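Local coordinates for DNA repair and telomere maintenance protein nbs1 (Schizosaccharomyces pombe, PDB 3HUF) that acts within the MRN complex in DNA double-strand break repair and telomere maintenance, its N-terminal FHA and tandem BRCT domains recognising phosphorylated proteins such as Ctp1, at residues F229-N235 / L249-M255; S160-M166 / I294-K299; I10-R16 / S33-I39. All coordinates share one frame. Residues are numbered along the deposited sequence.

In the fold
From the N terminus, contact 3 closes first: the turn at 10-16 meets 33-39, which holds edge strand 35-37, joining the two sheets of the FHA domain. The chain then passes through the first BRCT repeat, where 160-166 waits for a partner 128 residues further on. Before that partner arrives, strands 230-234 and 250-254 of the second repeat pair in contact 1, so this short closure lies within the long one of contact 2, which is completed when helix 294-302 packs on the first repeat. Contacts 1 and 2 touch through Leu249 CD1 and Leu297 CD1, 4.2 Å apart; contact 3 stands apart in series, its centre about 46 Å from that of contact 2.

Contact 1: F229-N235 / L249-M255; sequences FSCAMLN and LRISTFM
Phe254 lays its ring over the neighbouring strand: with chi1 p (54°), one face covers Met233 C and Leu234 N, CE2 lies 3.7 Å from Ala232 CB, and CE1 lies 3.6 Å from Leu234 CD2. Both segments are extended up to Asn235, which turns out of the strand at phi/psi 39/60, and strands 230-234 and 250-254 run parallel at 26°, with axes 4.5 Å apart at closest. Cys231 is level with Ile251 (CA-CA 5.0 Å), Ala232 with Ser252 (4.6 Å), Met233 with Thr253 (5.3 Å) and Leu234 with Phe254 (5.3 Å). Hydrogen bonds run from Arg250 N to Phe229 O (3.2 Å), Cys231 N to Arg250 O (2.6 Å), Ser252 N to Cys231 O (3.0 Å), Phe254 N to Met233 O (3.3 Å) and Asn235 N to Phe254 O (3.2 Å); Met233 N to Ser252 O (3.4 Å) is weak. Cys231 (chi1 p) brings SG to 3.9 Å from Leu249 CD1 and 4.0 Å from Ile251 CG1, where Leu244 of helix 238-246 also touches it. That helix is the crossover of a beta-alpha-beta unit, which opens the parallel sheet of the second BRCT repeat; strand 270-273 bonds to the other edge of 230-234. The chemistry implies a pairing carried by the backbone, with apolar contacts of Cys231, Leu249 and Ile251 on one side and of Ala232, Leu234 and Phe254 on the other, beside polar residues.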
loop_
_atom_site.group_PDB
_atom_site.type_symbol
_atom_site.label_atom_id
_atom_site.label_comp_id
_atom_site.label_asym_id
_atom_site.label_seq_id
_atom_site.Cartn_x
_atom_site.Cartn_y
_atom_site.Cartn_z
ATOM N N PHE A 229 16.786 -27.023 -2.949
ATOM C CA PHE A 229 15.647 -27.822 -3.402
ATOM C C PHE A 229 15.118 -27.353 -4.754
ATOM O O PHE A 229 15.492 -26.244 -5.247
ATOM C CB PHE A 229 14.508 -27.799 -2.382
ATOM C CG PHE A 229 14.785 -28.575 -1.134
ATOM C CD1 PHE A 229 15.340 -27.952 -0.026
ATOM C CD2 PHE A 229 14.472 -29.924 -1.060
ATOM C CE1 PHE A 229 15.586 -28.661 1.130
ATOM C CE2 PHE A 229 14.720 -30.648 0.098
ATOM C CZ PHE A 229 15.277 -30.014 1.196
ATOM N N SER A 230 14.252 -28.216 -5.343
ATOM C CA SER A 230 13.582 -27.887 -6.595
ATOM C C SER A 230 12.156 -28.440 -6.584
ATOM O O SER A 230 11.847 -29.388 -5.850
ATOM C CB SER A 230 14.362 -28.451 -7.789
ATOM O OG SER A 230 14.407 -29.861 -7.761
ATOM N N CYS A 231 11.288 -27.844 -7.396
ATOM C CA CYS A 231 9.902 -28.283 -7.458
ATOM C C CYS A 231 9.297 -28.136 -8.853
ATOM O O CYS A 231 9.974 -27.707 -9.786
ATOM C CB CYS A 231 9.056 -27.543 -6.408
ATOM S SG CYS A 231 8.685 -25.804 -6.768
ATOM N N ALA A 232 8.020 -28.500 -8.977
ATOM C CA ALA A 232 7.259 -28.329 -10.211
ATOM C C ALA A 232 5.781 -28.040 -9.928
ATOM O O ALA A 232 5.213 -28.623 -9.008
ATOM C CB ALA A 232 7.390 -29.574 -11.071
ATOM N N MET A 233 5.161 -27.140 -10.699
ATOM C CA MET A 233 3.688 -27.051 -10.711
ATOM C C MET A 233 3.015 -26.725 -12.049
ATOM O O MET A 233 3.659 -26.257 -12.995
ATOM C CB MET A 233 3.097 -26.197 -9.561
ATOM C CG MET A 233 3.502 -24.770 -9.444
ATOM S SD MET A 233 2.097 -23.687 -9.024
ATOM C CE MET A 233 1.975 -23.847 -7.252
ATOM N N LEU A 234 1.706 -26.990 -12.084
ATOM C CA LEU A 234 0.853 -26.870 -13.270
ATOM C C LEU A 234 0.372 -25.440 -13.486
ATOM O O LEU A 234 -0.316 -24.877 -12.633
ATOM C CB LEU A 234 -0.359 -27.820 -13.134
ATOM C CG LEU A 234 -1.397 -28.126 -14.240
ATOM C CD1 LEU A 234 -2.213 -26.892 -14.716
ATOM C CD2 LEU A 234 -0.777 -28.855 -15.422
ATOM N N ASN A 235 0.702 -24.883 -14.652
ATOM C CA ASN A 235 0.399 -23.491 -15.002
ATOM C C ASN A 235 0.589 -22.551 -13.832
ATOM O O ASN A 235 -0.361 -21.892 -13.392
ATOM C CB ASN A 235 -1.019 -23.341 -15.578
ATOM C CG ASN A 235 -1.321 -21.906 -16.070
ATOM O OD1 ASN A 235 -0.476 -20.994 -15.989
ATOM N ND2 ASN A 235 -2.542 -21.710 -16.574
ATOM N N LEU A 249 13.421 -21.977 -3.939
ATOM C CA LEU A 249 13.201 -23.175 -4.748
ATOM C C LEU A 249 13.552 -22.958 -6.224
ATOM O O LEU A 249 13.553 -21.819 -6.726
ATOM C CB LEU A 249 11.748 -23.637 -4.640
ATOM C CG LEU A 249 11.259 -24.300 -3.354
ATOM C CD1 LEU A 249 9.752 -24.274 -3.318
ATOM C CD2 LEU A 249 11.770 -25.743 -3.245
ATOM N N ARG A 250 13.841 -24.065 -6.907
ATOM C CA ARG A 250 14.005 -24.095 -8.354
ATOM C C ARG A 250 12.703 -24.643 -8.928
ATOM O O ARG A 250 12.256 -25.708 -8.535
ATOM C CB ARG A 250 15.202 -24.984 -8.699
ATOM C CG ARG A 250 15.378 -25.383 -10.157
ATOM C CD ARG A 250 16.792 -25.930 -10.334
ATOM N NE ARG A 250 16.927 -26.914 -11.400
ATOM C CZ ARG A 250 18.080 -27.508 -11.710
ATOM N NH1 ARG A 250 19.180 -27.205 -11.032
ATOM N NH2 ARG A 250 18.142 -28.407 -12.690
ATOM N N ILE A 251 12.073 -23.902 -9.834
ATOM C CA ILE A 251 10.733 -24.269 -10.298
ATOM C C ILE A 251 10.723 -24.671 -11.766
ATOM O O ILE A 251 11.367 -24.031 -12.600
ATOM C CB ILE A 251 9.724 -23.125 -10.076
ATOM C CG1 ILE A 251 9.909 -22.514 -8.688
ATOM C CG2 ILE A 251 8.282 -23.611 -10.242
ATOM C CD1 ILE A 251 9.741 -21.019 -8.665
ATOM N N SER A 252 9.992 -25.739 -12.073
ATOM C CA SER A 252 9.761 -26.144 -13.449
ATOM C C SER A 252 8.263 -26.187 -13.713
ATOM O O SER A 252 7.541 -26.978 -13.107
ATOM C CB SER A 252 10.393 -27.507 -13.730
ATOM O OG SER A 252 11.761 -27.502 -13.372
ATOM N N THR A 253 7.804 -25.326 -14.618
ATOM C CA THR A 253 6.385 -25.211 -14.944
ATOM C C THR A 253 6.038 -26.150 -16.090
ATOM O O THR A 253 6.678 -26.120 -17.137
ATOM C CB THR A 253 6.019 -23.750 -15.309
ATOM O OG1 THR A 253 6.350 -22.894 -14.213
ATOM C CG2 THR A 253 4.535 -23.598 -15.636
ATOM N N PHE A 254 5.043 -27.005 -15.871
ATOM C CA PHE A 254 4.539 -27.881 -16.922
ATOM C C PHE A 254 3.119 -27.510 -17.345
ATOM O O PHE A 254 2.409 -26.776 -16.653
ATOM C CB PHE A 254 4.662 -29.378 -16.554
ATOM C CG PHE A 254 4.033 -29.748 -15.237
ATOM C CD1 PHE A 254 2.687 -30.094 -15.162
ATOM C CD2 PHE A 254 4.792 -29.772 -14.071
ATOM C CE1 PHE A 254 2.103 -30.437 -13.940
ATOM C CE2 PHE A 254 4.215 -30.114 -12.844
ATOM C CZ PHE A 254 2.869 -30.446 -12.780
ATOM N N MET A 255 2.721 -28.036 -18.493
ATOM C CA MET A 255 1.483 -27.636 -19.138
ATOM C C MET A 255 0.335 -28.603 -18.836
ATOM O O MET A 255 -0.810 -28.170 -18.648
ATOM C CB MET A 255 1.704 -27.527 -20.650
ATOM C CG MET A 255 2.713 -26.455 -21.064
ATOM S SD MET A 255 2.725 -26.234 -22.854
ATOM C CE MET A 255 1.077 -25.563 -23.104
#

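Contact 2: S160-M166 / I294-K299; sequences SITVGTM and IEQLWK
Met166 is the main knob. Its chi1 m, chi2 t, chi3 t side chain extends into the hollow between Ile294, Glu295 and Trp298, one turn of helix 294-302. CG sits over the indole face, 3.5 Å from Trp298 CD2 and 3.7 Å from the centroid of the six-membered ring, 19° off its normal, a CH-pi contact. SD lies obliquely 4.1 Å from the centroid of the five-membered ring, making a Met-aromatic contact, and 4.4 Å from Ile294 CG2; CE reaches 4.0 Å from Glu295 CA. The nearest backbones are Val163 to Glu295 (CA-CA 6.8 Å) and Met166 to Trp298 (7.8 Å). These helices belong to different BRCT repeats, so the packing forms part of the interface within the tandem BRCT module. Helix 163-170 starts after Thr162, the N-cap, whose OG1 accepts a weak bond from Thr165 N (3.4 Å) and a further hydrogen bond links it to Asp121. Val163 (chi1 t) is the second bump: CG1 lies 4.1 Å from Ile294 CD1 and CG2 3.2 Å from Glu295 OE2. At the rim, a water accepts from Val163 N (3.2 Å) and donates to Glu295 OE2 (3.3 Å). Trp298, chi1 t, has its CA-to-CB bond pointing toward 160-166, and Ile161 CD1 lies 3.7 Å from Trp298 NE1, the latter hydrogen-bonded to Gln214 O.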
loop_
_atom_site.group_PDB
_atom_site.type_symbol
_atom_site.label_atom_id
_atom_site.label_comp_id
_atom_site.label_asym_id
_atom_site.label_seq_id
_atom_site.Cartn_x
_atom_site.Cartn_y
_atom_site.Cartn_z
ATOM N N SER A 160 -5.819 -21.848 10.156
ATOM C CA SER A 160 -4.677 -21.608 9.281
ATOM C C SER A 160 -4.808 -20.295 8.521
ATOM O O SER A 160 -5.919 -19.901 8.143
ATOM C CB SER A 160 -4.553 -22.739 8.260
ATOM O OG SER A 160 -4.274 -23.974 8.888
ATOM N N ILE A 161 -3.677 -19.634 8.275
ATOM C CA ILE A 161 -3.671 -18.439 7.402
ATOM C C ILE A 161 -3.700 -18.857 5.920
ATOM O O ILE A 161 -3.310 -19.973 5.571
ATOM C CB ILE A 161 -2.460 -17.482 7.661
ATOM C CG1 ILE A 161 -1.115 -18.181 7.393
ATOM C CG2 ILE A 161 -2.555 -16.847 9.064
ATOM C CD1 ILE A 161 0.081 -17.234 7.343
ATOM N N THR A 162 -4.175 -17.965 5.065
ATOM C CA THR A 162 -4.299 -18.251 3.641
ATOM C C THR A 162 -2.981 -18.026 2.907
ATOM O O THR A 162 -2.082 -17.364 3.424
ATOM C CB THR A 162 -5.340 -17.324 2.994
ATOM O OG1 THR A 162 -4.922 -15.964 3.156
ATOM C CG2 THR A 162 -6.726 -17.526 3.617
ATOM N N VAL A 163 -2.891 -18.577 1.692
ATOM C CA VAL A 163 -1.748 -18.363 0.792
ATOM C C VAL A 163 -1.503 -16.874 0.502
ATOM O O VAL A 163 -0.358 -16.444 0.364
ATOM C CB VAL A 163 -1.937 -19.104 -0.550
ATOM C CG1 VAL A 163 -0.637 -19.120 -1.336
ATOM C CG2 VAL A 163 -2.380 -20.519 -0.303
ATOM N N GLY A 164 -2.581 -16.094 0.420
ATOM C CA GLY A 164 -2.463 -14.653 0.199
ATOM C C GLY A 164 -1.696 -14.006 1.334
ATOM O O GLY A 164 -0.856 -13.114 1.118
ATOM N N THR A 165 -1.969 -14.480 2.550
ATOM C CA THR A 165 -1.284 -13.971 3.731
ATOM C C THR A 165 0.183 -14.368 3.729
ATOM O O THR A 165 1.045 -13.529 3.973
ATOM C CB THR A 165 -1.953 -14.445 5.022
ATOM O OG1 THR A 165 -3.343 -14.113 4.972
ATOM C CG2 THR A 165 -1.315 -13.763 6.217
ATOM N N MET A 166 0.452 -15.641 3.436
ATOM C CA MET A 166 1.812 -16.162 3.392
ATOM C C MET A 166 2.655 -15.381 2.386
ATOM O O MET A 166 3.808 -15.018 2.666
ATOM C CB MET A 166 1.798 -17.625 2.972
ATOM C CG MET A 166 1.029 -18.571 3.878
ATOM S SD MET A 166 0.773 -20.163 3.050
ATOM C CE MET A 166 -0.317 -20.996 4.233
ATOM N N ILE A 294 0.988 -25.596 -1.001
ATOM C CA ILE A 294 1.748 -24.493 -0.389
ATOM C C ILE A 294 1.411 -24.397 1.108
ATOM O O ILE A 294 2.283 -24.146 1.944
ATOM C CB ILE A 294 1.471 -23.137 -1.074
ATOM C CG1 ILE A 294 1.572 -23.277 -2.598
ATOM C CG2 ILE A 294 2.447 -22.088 -0.561
ATOM C CD1 ILE A 294 1.395 -21.988 -3.387
ATOM N N GLU A 295 0.135 -24.626 1.418
ATOM C CA GLU A 295 -0.371 -24.701 2.784
ATOM C C GLU A 295 0.417 -25.726 3.605
ATOM O O GLU A 295 0.802 -25.452 4.741
ATOM C CB GLU A 295 -1.876 -25.028 2.778
ATOM C CG GLU A 295 -2.804 -23.878 2.323
ATOM C CD GLU A 295 -3.044 -23.799 0.797
ATOM O OE1 GLU A 295 -2.244 -24.352 0.003
ATOM O OE2 GLU A 295 -4.046 -23.161 0.386
ATOM N N GLN A 296 0.678 -26.893 3.015
ATOM C CA GLN A 296 1.472 -27.929 3.673
ATOM C C GLN A 296 2.948 -27.538 3.756
ATOM O O GLN A 296 3.627 -27.839 4.740
ATOM C CB GLN A 296 1.315 -29.259 2.943
ATOM C CG GLN A 296 -0.012 -29.969 3.212
ATOM C CD GLN A 296 -0.301 -31.089 2.208
ATOM O OE1 GLN A 296 -0.230 -30.887 0.995
ATOM N NE2 GLN A 296 -0.640 -32.269 2.717
ATOM N N LEU A 297 3.424 -26.853 2.719
ATOM C CA LEU A 297 4.806 -26.385 2.634
ATOM C C LEU A 297 5.114 -25.296 3.669
ATOM O O LEU A 297 6.226 -25.239 4.192
ATOM C CB LEU A 297 5.083 -25.839 1.228
ATOM C CG LEU A 297 6.283 -26.300 0.401
ATOM C CD1 LEU A 297 6.602 -25.233 -0.639
ATOM C CD2 LEU A 297 7.505 -26.597 1.247
ATOM N N TRP A 298 4.134 -24.432 3.940
ATOM C CA TRP A 298 4.247 -23.377 4.954
ATOM C C TRP A 298 4.402 -23.970 6.360
ATOM O O TRP A 298 5.192 -23.470 7.161
ATOM C CB TRP A 298 3.027 -22.464 4.890
ATOM C CG TRP A 298 3.071 -21.238 5.770
ATOM C CD1 TRP A 298 2.430 -21.066 6.964
ATOM C CD2 TRP A 298 3.772 -20.006 5.511
ATOM N NE1 TRP A 298 2.685 -19.808 7.467
ATOM C CE2 TRP A 298 3.506 -19.138 6.597
ATOM C CE3 TRP A 298 4.590 -19.550 4.468
ATOM C CZ2 TRP A 298 4.044 -17.849 6.679
ATOM C CZ3 TRP A 298 5.122 -18.256 4.546
ATOM C CH2 TRP A 298 4.841 -17.424 5.645
ATOM N N LYS A 299 3.662 -25.041 6.641
ATOM C CA LYS A 299 3.759 -25.736 7.926
ATOM C C LYS A 299 5.183 -26.201 8.225
ATOM O O LYS A 299 5.641 -26.113 9.361
ATOM C CB LYS A 299 2.784 -26.917 7.990
ATOM C CG LYS A 299 1.333 -26.493 7.852
ATOM C CD LYS A 299 0.365 -27.599 8.206
ATOM C CE LYS A 299 -1.052 -27.046 8.267
ATOM N NZ LYS A 299 -1.935 -27.829 9.178
HETATM O O HOH W 1 -5.493 -20.310 1.126
#

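Contact 3: I10-R16 / S33-I39; sequences ILKGKSR and SSHIQVI
Lys12 NZ donates to Gln37 OE1 at 2.8 Å and forms a salt bridge with Asp31; a water lies 2.7 Å from Gln37 O and accepts a weak bond from Lys12 NZ (3.4 Å). The other end of the Gln37 amide is also satisfied, NE2 donating to Arg27 O. Lys12 lies in a type I' turn from Leu11 to Lys14, closed by Lys14 N to Leu11 O (3.1 Å), with Lys12 (58/25) and Gly13 (75/12) both at positive phi. Before the turn, Ile10 O accepts a weak bond from Ile39 N (3.4 Å) and a CA-H...O contact from Val38 CA (3.5 Å), where the backbones come closest (Ile10-Ile39 CA-CA 5.2 Å). After it, the extended Arg16 side chain (chi1-chi3 all t) sends NH1 to His35 O (3.0 Å), while its NH2 serves Asp32 O; the guanidinium thus bonds the carbonyls of Asp32 and His35. Apolar contacts accompany these bonds: Ile10 CD1 to Val38 CG1 at 3.7 Å, and Leu11 CD2 to Ile36 CG2 at 3.8 Å and to Val38 CG2 at 4.2 Å. The FHA fold is a beta sandwich, and here its two sheets meet: the loop connects strands 2-6 and 16-18 of one, while strand 35-37 edges the other, paired in parallel with 21-26, and Ile36 touches Ile4 of the first sheet and Tyr23 and Val25 of the second.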
loop_
_atom_site.group_PDB
_atom_site.type_symbol
_atom_site.label_atom_id
_atom_site.label_comp_id
_atom_site.label_asym_id
_atom_site.label_seq_id
_atom_site.Cartn_x
_atom_site.Cartn_y
_atom_site.Cartn_z
ATOM N N ILE A 10 4.402 29.256 5.887
ATOM C CA ILE A 10 3.158 29.604 5.204
ATOM C C ILE A 10 2.018 28.610 5.519
ATOM O O ILE A 10 0.850 28.970 5.466
ATOM C CB ILE A 10 3.369 29.869 3.689
ATOM C CG1 ILE A 10 3.805 28.604 2.950
ATOM C CG2 ILE A 10 4.432 30.976 3.476
ATOM C CD1 ILE A 10 3.383 28.556 1.483
ATOM N N LEU A 11 2.380 27.384 5.901
ATOM C CA LEU A 11 1.409 26.407 6.420
ATOM C C LEU A 11 1.599 26.175 7.916
ATOM O O LEU A 11 1.300 25.096 8.435
ATOM C CB LEU A 11 1.506 25.080 5.649
ATOM C CG LEU A 11 0.844 25.027 4.273
ATOM C CD1 LEU A 11 1.263 23.766 3.491
ATOM C CD2 LEU A 11 -0.668 25.094 4.423
ATOM N N LYS A 12 2.099 27.206 8.600
ATOM C CA LYS A 12 2.400 27.170 10.036
ATOM C C LYS A 12 3.386 26.088 10.456
ATOM O O LYS A 12 3.381 25.662 11.608
ATOM C CB LYS A 12 1.118 27.080 10.872
ATOM C CG LYS A 12 0.184 28.264 10.680
ATOM C CD LYS A 12 -1.261 27.888 11.006
ATOM C CE LYS A 12 -2.185 29.077 10.803
ATOM N NZ LYS A 12 -3.284 28.669 9.881
ATOM N N GLY A 13 4.233 25.643 9.533
ATOM C CA GLY A 13 5.215 24.587 9.839
ATOM C C GLY A 13 4.622 23.188 9.945
ATOM O O GLY A 13 5.282 22.248 10.419
ATOM N N LYS A 14 3.373 23.050 9.510
ATOM C CA LYS A 14 2.660 21.785 9.563
ATOM C C LYS A 14 2.471 21.182 8.174
ATOM O O LYS A 14 2.464 21.906 7.174
ATOM C CB LYS A 14 1.308 21.996 10.244
ATOM C CG LYS A 14 1.497 22.369 11.702
ATOM C CD LYS A 14 0.211 22.577 12.436
ATOM C CE LYS A 14 0.422 22.295 13.935
ATOM N NZ LYS A 14 1.820 22.602 14.446
ATOM N N SER A 15 2.354 19.857 8.121
ATOM C CA SER A 15 1.928 19.163 6.899
ATOM C C SER A 15 0.477 18.737 7.036
ATOM O O SER A 15 -0.114 18.848 8.110
ATOM C CB SER A 15 2.819 17.966 6.580
ATOM O OG SER A 15 2.688 16.961 7.570
ATOM N N ARG A 16 -0.125 18.287 5.946
ATOM C CA ARG A 16 -1.519 17.882 6.025
ATOM C C ARG A 16 -1.863 16.823 5.001
ATOM O O ARG A 16 -1.534 16.956 3.833
ATOM C CB ARG A 16 -2.443 19.095 5.858
ATOM C CG ARG A 16 -3.907 18.695 5.809
ATOM C CD ARG A 16 -4.826 19.839 6.052
ATOM N NE ARG A 16 -6.213 19.407 5.929
ATOM C CZ ARG A 16 -7.252 20.233 5.944
ATOM N NH1 ARG A 16 -7.059 21.543 6.089
ATOM N NH2 ARG A 16 -8.483 19.747 5.821
ATOM N N SER A 33 -11.879 20.795 7.639
ATOM C CA SER A 33 -11.935 19.657 6.736
ATOM C C SER A 33 -12.068 20.049 5.259
ATOM O O SER A 33 -11.900 19.194 4.383
ATOM C CB SER A 33 -13.104 18.758 7.110
ATOM O OG SER A 33 -14.294 19.243 6.510
ATOM N N SER A 34 -12.372 21.309 4.965
ATOM C CA SER A 34 -12.515 21.701 3.556
ATOM C C SER A 34 -11.856 23.027 3.175
ATOM O O SER A 34 -12.095 23.550 2.089
ATOM C CB SER A 34 -13.982 21.646 3.098
ATOM O OG SER A 34 -14.715 22.731 3.623
ATOM N N HIS A 35 -10.999 23.540 4.054
ATOM C CA HIS A 35 -10.286 24.798 3.820
ATOM C C HIS A 35 -8.846 24.705 4.304
ATOM O O HIS A 35 -8.544 24.035 5.316
ATOM C CB HIS A 35 -10.951 25.969 4.546
ATOM C CG HIS A 35 -12.369 26.235 4.136
ATOM N ND1 HIS A 35 -13.439 25.546 4.668
ATOM C CD2 HIS A 35 -12.894 27.134 3.270
ATOM C CE1 HIS A 35 -14.557 25.985 4.121
ATOM N NE2 HIS A 35 -14.254 26.951 3.271
ATOM N N ILE A 36 -7.963 25.416 3.610
ATOM C CA ILE A 36 -6.548 25.435 3.947
ATOM C C ILE A 36 -6.083 26.884 3.936
ATOM O O ILE A 36 -6.097 27.550 2.890
ATOM C CB ILE A 36 -5.696 24.587 2.924
ATOM C CG1 ILE A 36 -6.227 23.148 2.808
ATOM C CG2 ILE A 36 -4.224 24.562 3.301
ATOM C CD1 ILE A 36 -5.697 22.392 1.604
ATOM N N GLN A 37 -5.679 27.373 5.105
ATOM C CA GLN A 37 -5.128 28.708 5.242
ATOM C C GLN A 37 -3.642 28.752 4.903
ATOM O O GLN A 37 -2.834 27.982 5.445
ATOM C CB GLN A 37 -5.323 29.254 6.662
ATOM C CG GLN A 37 -4.873 30.703 6.787
ATOM C CD GLN A 37 -5.200 31.336 8.138
ATOM O OE1 GLN A 37 -5.014 30.731 9.195
ATOM N NE2 GLN A 37 -5.690 32.557 8.099
ATOM N N VAL A 38 -3.297 29.677 4.010
ATOM C CA VAL A 38 -1.930 29.877 3.585
ATOM C C VAL A 38 -1.677 31.365 3.644
ATOM O O VAL A 38 -2.261 32.121 2.863
ATOM C CB VAL A 38 -1.691 29.377 2.144
ATOM C CG1 VAL A 38 -0.193 29.325 1.861
ATOM C CG2 VAL A 38 -2.291 28.004 1.939
ATOM N N ILE A 39 -0.813 31.789 4.563
ATOM C CA ILE A 39 -0.630 33.214 4.817
ATOM C C ILE A 39 0.610 33.791 4.138
ATOM O O ILE A 39 1.738 33.390 4.440
ATOM C CB ILE A 39 -0.586 33.518 6.323
ATOM C CG1 ILE A 39 -1.739 32.784 7.036
ATOM C CG2 ILE A 39 -0.622 35.034 6.559
ATOM C CD1 ILE A 39 -1.731 32.899 8.531
HETATM O O HOH W 2 -2.659 26.300 7.497
#